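Endoglucanase CEL5A (Eubacterium cellulosolvens, PDB 4AFM) probably hydrolyses plant cell-wall beta-glucans, and the part crystallised here is its non-catalytic carbohydrate binding module, which probably recognises such glucans, xyloglucan among them. Local coordinates at residues Leu104-Ile107 with Gly108-Leu112; Trp24-Ala27 with Tyr28-Gln31. All blocks are in the same frame, centred on the assembly; numbering follows the deposited sequence.

Contacts 1 and 2 lie on neighbouring strands of one sheet and share a polar network, a case that this family 65 binding module illustrates well. Contact 2 (24-31) comes first in the chain and leads into strand 28-30; contact 1 (104-112) spans the adjacent antiparallel strand 106-111. Their centres are 5 Å apart. Probable hydrogen bonds join Tyr106 OH to Glu29 OE2 (2.7 Å) and Trp24 NE1 to Pro111 O (2.7 Å), and Lys110 NZ makes further bonds to Ser26 OG and Trp24 O. A glycerol, probably from the crystallisation liquor, sits by Tyr28 and Glu29.

Contact 1: Leu104-Ile107 with Gly108-Leu112; sequences LDYI and GVKPL
Tyr106, Gly108 and Lys110 occupy alternate positions of one extended backbone, strand 106-111, so that the first and last send their side chains to the same face above the glycine between them. The strand is an inner member of the four-stranded antiparallel sheet of the module's beta-sandwich, and it begins at a classic beta bulge where Asp105 and Tyr106 both face Ala61. The Tyr106 ring, with CG anti to the backbone N (chi1 177°), extends along the strand and lays one face over the backbone of Gly108: CE2 is 3.7 Å from Gly108 N, and CZ is 3.9 Å from Gly108 CA. With no side chain on Gly108, the ring can settle close to the chain. Ile107 and Val109 leave by the opposite face, Ile107 packing on Phe60 of strand 56-62.

The phenol oxygen then meets Lys110, whose side chain crosses that of Tyr106 at about a right angle. Both polar ends are also held from the neighbouring segment, Tyr106 OH by Glu29 and Lys110 NZ by Ser26 and the carbonyl of Trp24. Straight as far as CE, the lysine bends at its last torsion (chi4 -71°), and NZ donates to Tyr106 OH over 3.2 Å.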
ATOM      1  N   LEU A 104      12.004  -0.518  11.321  1.00  6.58           N
ATOM      2  CA  LEU A 104      10.588  -0.138  11.339  1.00  6.97           C
ATOM      3  C   LEU A 104       9.686  -1.232  10.853  1.00  6.66           C
ATOM      4  O   LEU A 104       9.835  -1.686   9.669  1.00  8.69           O
ATOM      5  CB  LEU A 104      10.439   1.116  10.505  1.00  6.99           C
ATOM      6  CG  LEU A 104       9.001   1.660  10.404  1.00  6.28           C
ATOM      7  CD1 LEU A 104       8.449   2.104  11.759  1.00  6.69           C
ATOM      8  CD2 LEU A 104       8.954   2.798   9.387  1.00  7.44           C
ATOM      9  N   ASP A 105       8.735  -1.687  11.637  1.00  5.96           N
ATOM     10  CA  ASP A 105       7.842  -2.808  11.223  1.00  6.25           C
ATOM     11  C   ASP A 105       6.531  -2.356  10.675  1.00  5.83           C
ATOM     12  O   ASP A 105       5.896  -3.168   9.929  1.00  7.03           O
ATOM     13  CB  ASP A 105       7.618  -3.728  12.432  1.00  7.35           C
ATOM     14  CG  ASP A 105       8.748  -4.496  12.842  1.00  8.47           C
ATOM     15  OD1 ASP A 105       9.319  -5.200  11.939  1.00 12.27           O
ATOM     16  OD2 ASP A 105       9.183  -4.558  13.998  1.00  9.00           O
ATOM     17  N   TYR A 106       6.038  -1.168  10.973  1.00  5.35           N
ATOM     18  CA  TYR A 106       4.645  -0.859  10.691  1.00  5.19           C
ATOM     19  C   TYR A 106       4.453   0.625  10.600  1.00  5.09           C
ATOM     20  O   TYR A 106       4.970   1.386  11.492  1.00  5.24           O
ATOM     21  CB  TYR A 106       3.795  -1.409  11.891  1.00  5.76           C
ATOM     22  CG  TYR A 106       2.328  -1.111  11.797  1.00  6.04           C
ATOM     23  CD1 TYR A 106       1.502  -1.795  10.900  1.00  6.65           C
ATOM     24  CD2 TYR A 106       1.740  -0.090  12.580  1.00  6.33           C
ATOM     25  CE1 TYR A 106       0.153  -1.547  10.840  1.00  7.09           C
ATOM     26  CE2 TYR A 106       0.385   0.163  12.481  1.00  6.60           C
ATOM     27  CZ  TYR A 106      -0.383  -0.574  11.634  1.00  6.73           C
ATOM     28  OH  TYR A 106      -1.743  -0.239  11.622  1.00  7.67           O
ATOM     29  N   ILE A 107       3.686   1.068   9.625  1.00  5.01           N
ATOM     30  CA  ILE A 107       3.190   2.414   9.532  1.00  5.19           C
ATOM     31  C   ILE A 107       1.703   2.311   9.395  1.00  5.27           C
ATOM     32  O   ILE A 107       1.202   1.581   8.538  1.00  5.52           O
ATOM     33  CB  ILE A 107       3.779   3.124   8.248  1.00  5.38           C
ATOM     34  CG1 ILE A 107       5.286   3.226   8.409  1.00  5.90           C
ATOM     35  CG2 ILE A 107       3.130   4.505   8.072  1.00  6.09           C
ATOM     36  CD1 ILE A 107       5.972   3.634   7.094  1.00  7.55           C
ATOM     37  N   GLY A 108       0.915   3.021  10.194  1.00  5.32           N
ATOM     38  CA  GLY A 108      -0.536   2.961  10.094  1.00  5.64           C
ATOM     39  C   GLY A 108      -1.147   4.330  10.259  1.00  5.60           C
ATOM     40  O   GLY A 108      -0.687   5.155  11.109  1.00  7.48           O
ATOM     41  N   VAL A 109      -2.221   4.621   9.561  1.00  5.66           N
ATOM     42  CA  VAL A 109      -3.039   5.834   9.747  1.00  6.10           C
ATOM     43  C   VAL A 109      -4.316   5.338  10.352  1.00  6.19           C
ATOM     44  O   VAL A 109      -5.002   4.469   9.736  1.00  6.56           O
ATOM     45  CB  VAL A 109      -3.284   6.505   8.392  1.00  6.77           C
ATOM     46  CG1 VAL A 109      -4.257   7.666   8.573  1.00  8.42           C
ATOM     47  CG2 VAL A 109      -1.996   6.972   7.734  1.00  8.02           C
ATOM     48  N   LYS A 110      -4.727   5.873  11.491  1.00  6.30           N
ATOM     49  CA  LYS A 110      -5.881   5.316  12.225  1.00  6.57           C
ATOM     50  C   LYS A 110      -6.756   6.458  12.733  1.00  6.34           C
ATOM     51  O   LYS A 110      -6.288   7.568  13.008  1.00  6.97           O
ATOM     52  CB  LYS A 110      -5.456   4.537  13.463  1.00  7.14           C
ATOM     53  CG  LYS A 110      -4.595   3.273  13.098  1.00  8.51           C
ATOM     54  CD  LYS A 110      -4.394   2.460  14.399  1.00  9.21           C
ATOM     55  CE  LYS A 110      -3.529   1.195  14.234  1.00  9.74           C
ATOM     56  NZ  LYS A 110      -4.293   0.187  13.461  1.00 10.04           N
ATOM     57  N   PRO A 111      -8.052   6.197  12.900  1.00  6.53           N
ATOM     58  CA  PRO A 111      -8.958   7.171  13.539  1.00  6.68           C
ATOM     59  C   PRO A 111      -8.995   6.995  15.014  1.00  6.71           C
ATOM     60  O   PRO A 111      -8.836   5.914  15.572  1.00  8.89           O
ATOM     61  CB  PRO A 111     -10.350   6.726  12.919  1.00  7.14           C
ATOM     62  CG  PRO A 111     -10.210   5.206  12.876  1.00  7.51           C
ATOM     63  CD  PRO A 111      -8.768   4.952  12.468  1.00  6.87           C
ATOM     64  N   LEU A 112      -9.372   8.107  15.666  1.00  7.23           N
ATOM     65  CA  LEU A 112      -9.885   8.039  17.042  1.00  7.79           C
ATOM     66  C   LEU A 112     -11.389   7.783  16.969  1.00  8.32           C
ATOM     67  O   LEU A 112     -12.032   8.007  15.921  1.00  8.16           O
ATOM     68  CB  LEU A 112      -9.525   9.315  17.819  1.00  8.70           C
ATOM     69  CG  LEU A 112      -8.028   9.623  17.885  1.00 10.03           C
ATOM     70  CD1 LEU A 112      -7.761  10.873  18.781  1.00 11.70           C
ATOM     71  CD2 LEU A 112      -7.163   8.482  18.228  1.00 11.46           C
TER

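Contact 2: Trp24-Ala27 with Tyr28-Gln31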
ATOM      1  N   TRP A  24      -8.049  -2.153  16.456  1.00 16.57           N
ATOM      2  CA  TRP A  24      -8.109  -0.707  16.134  1.00 13.05           C
ATOM      3  C   TRP A  24      -7.932  -0.617  14.640  1.00 11.66           C
ATOM      4  O   TRP A  24      -6.829  -0.764  14.125  1.00 12.05           O
ATOM      5  CB  TRP A  24      -6.957  -0.035  16.921  1.00 13.25           C
ATOM      6  CG  TRP A  24      -6.980   1.468  16.778  1.00 11.22           C
ATOM      7  CD1 TRP A  24      -7.950   2.285  16.103  1.00 10.83           C
ATOM      8  CD2 TRP A  24      -6.050   2.363  17.362  1.00 10.31           C
ATOM      9  NE1 TRP A  24      -7.562   3.584  16.263  1.00 10.10           N
ATOM     10  CE2 TRP A  24      -6.452   3.679  17.022  1.00 10.02           C
ATOM     11  CE3 TRP A  24      -4.879   2.203  18.120  1.00 10.72           C
ATOM     12  CZ2 TRP A  24      -5.710   4.775  17.400  1.00 10.89           C
ATOM     13  CZ3 TRP A  24      -4.180   3.325  18.515  1.00 10.87           C
ATOM     14  CH2 TRP A  24      -4.617   4.577  18.174  1.00 11.50           C
ATOM     15  N   PRO A  25      -8.996  -0.383  13.864  1.00 11.13           N
ATOM     16  CA  PRO A  25      -8.904  -0.415  12.448  1.00 11.60           C
ATOM     17  C   PRO A  25      -8.147   0.738  11.874  1.00  9.31           C
ATOM     18  O   PRO A  25      -7.975   1.800  12.516  1.00 11.07           O
ATOM     19  CB  PRO A  25     -10.360  -0.424  11.967  1.00 12.42           C
ATOM     20  CG  PRO A  25     -11.061   0.182  13.090  1.00 14.35           C
ATOM     21  CD  PRO A  25     -10.367  -0.191  14.340  1.00 12.83           C
ATOM     22  N   SER A  26      -7.718   0.613  10.629  1.00  9.02           N
ATOM     23  CA  SER A  26      -6.874   1.580   9.937  1.00  7.57           C
ATOM     24  C   SER A  26      -7.434   2.109   8.661  1.00  6.86           C
ATOM     25  O   SER A  26      -8.212   1.369   7.985  1.00  8.11           O
ATOM     26  CB  SER A  26      -5.518   0.980   9.589  1.00  7.71           C
ATOM     27  OG  SER A  26      -4.931   0.347  10.756  1.00  9.92           O
ATOM     28  N   ALA A  27      -7.043   3.273   8.226  1.00  6.71           N
ATOM     29  CA  ALA A  27      -7.298   3.758   6.892  1.00  6.84           C
ATOM     30  C   ALA A  27      -6.244   3.333   5.924  1.00  7.34           C
ATOM     31  O   ALA A  27      -6.490   3.289   4.709  1.00  8.69           O
ATOM     32  CB  ALA A  27      -7.428   5.294   6.921  1.00  9.05           C
ATOM     33  N   TYR A  28      -4.986   3.124   6.368  1.00  6.35           N
ATOM     34  CA  TYR A  28      -3.868   2.847   5.476  1.00  6.85           C
ATOM     35  C   TYR A  28      -2.784   2.173   6.292  1.00  6.40           C
ATOM     36  O   TYR A  28      -2.546   2.642   7.452  1.00  7.07           O
ATOM     37  CB  TYR A  28      -3.320   4.228   4.971  1.00  7.12           C
ATOM     38  CG  TYR A  28      -2.109   4.104   4.080  1.00  7.48           C
ATOM     39  CD1 TYR A  28      -2.226   3.899   2.714  1.00  8.81           C
ATOM     40  CD2 TYR A  28      -0.813   4.225   4.613  1.00  8.46           C
ATOM     41  CE1 TYR A  28      -1.103   3.755   1.866  1.00  9.79           C
ATOM     42  CE2 TYR A  28       0.305   4.084   3.830  1.00  9.29           C
ATOM     43  CZ  TYR A  28       0.160   3.854   2.485  1.00  8.80           C
ATOM     44  OH  TYR A  28       1.270   3.752   1.625  1.00 10.68           O
ATOM     45  N   GLU A  29      -2.160   1.168   5.834  1.00  5.93           N
ATOM     46  CA  GLU A  29      -1.065   0.499   6.550  1.00  6.33           C
ATOM     47  C   GLU A  29       0.011   0.088   5.657  1.00  6.56           C
ATOM     48  O   GLU A  29      -0.319  -0.459   4.522  1.00  7.61           O
ATOM     49  CB  GLU A  29      -1.652  -0.827   7.254  1.00  7.81           C
ATOM     50  CG  GLU A  29      -2.659  -0.485   8.317  1.00  9.59           C
ATOM     51  CD  GLU A  29      -3.179  -1.730   8.819  1.00  8.76           C
ATOM     52  OE1 GLU A  29      -3.970  -2.502   8.121  1.00  9.68           O
ATOM     53  OE2 GLU A  29      -3.091  -1.913  10.030  1.00 10.90           O
ATOM     54  N   LEU A  30       1.223   0.094   6.095  1.00  6.57           N
ATOM     55  CA  LEU A  30       2.376  -0.475   5.374  1.00  7.83           C
ATOM     56  C   LEU A  30       3.208  -1.233   6.298  1.00  8.54           C
ATOM     57  O   LEU A  30       3.348  -0.885   7.581  1.00  9.48           O
ATOM     58  CB  LEU A  30       3.361   0.524   4.892  1.00 10.79           C
ATOM     59  CG  LEU A  30       2.843   1.411   3.890  1.00 10.32           C
ATOM     60  CD1 LEU A  30       3.883   2.588   3.489  1.00 12.14           C
ATOM     61  CD2 LEU A  30       2.794   0.713   2.476  1.00 14.80           C
ATOM     62  N   GLN A  31       3.826  -2.324   5.921  1.00  7.39           N
ATOM     63  CA  GLN A  31       4.747  -3.039   6.708  0.61  8.12           C
ATOM     64  C   GLN A  31       6.080  -3.114   5.931  1.00  7.16           C
ATOM     65  O   GLN A  31       6.237  -4.000   5.062  1.00  7.31           O
ATOM     66  CB  GLN A  31       4.217  -4.369   6.992  0.61 10.23           C
ATOM     67  CG  GLN A  31       2.975  -4.131   7.852  0.61 13.75           C
ATOM     68  CD  GLN A  31       2.384  -5.366   8.504  0.61 19.01           C
ATOM     69  OE1 GLN A  31       3.062  -6.341   8.876  0.61 27.38           O
ATOM     70  NE2 GLN A  31       1.092  -5.284   8.729  0.61 26.48           N
TER
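The entry from a loop into strand 28-30, an outermost strand of the four-stranded sheet within this chain, brings Ser26 and Glu29 together at the strand's start. Between them the backbone is consistent with a classic beta bulge, Ala27 and Tyr28 both facing Val109. Helix-like at Ala27 (psi -29°), it turns the amides of Ala27 and Tyr28 the same way, their N atoms 2.8 Å apart. Ala27 bonds to Val109 through its N and Tyr28 through its O, which leaves Tyr28 N buried without a partner.

Glu29 carries its CG beside its own backbone N (chi1 -65°), and from there the chain runs extended alongside Ser26. Its CG packs 3.5 Å from Ser26 CB, while Glu29 OE2 comes to 3.0 Å from Ser26 OG. On the next strand Glu29 OE2 is hydrogen-bonded to Tyr106 OH and Ser26 OG to Lys110 NZ. The nearby lysine would be expected to favour the charged form of Glu29. The edge of strand 28-30 also faces the second subunit, where Glu29 OE1 accepts from Thr36 N and Glu29 O from Gln35 NE2 of that subunit.

Around this corner, Trp24 stacks on Phe16 and meets Trp19 edge-to-face, touching Trp72 of strand 71-75 as well. Ala27 and Tyr28 pack on strand 118-127 of the other sheet, and strand 106-111 runs antiparallel alongside 28-30.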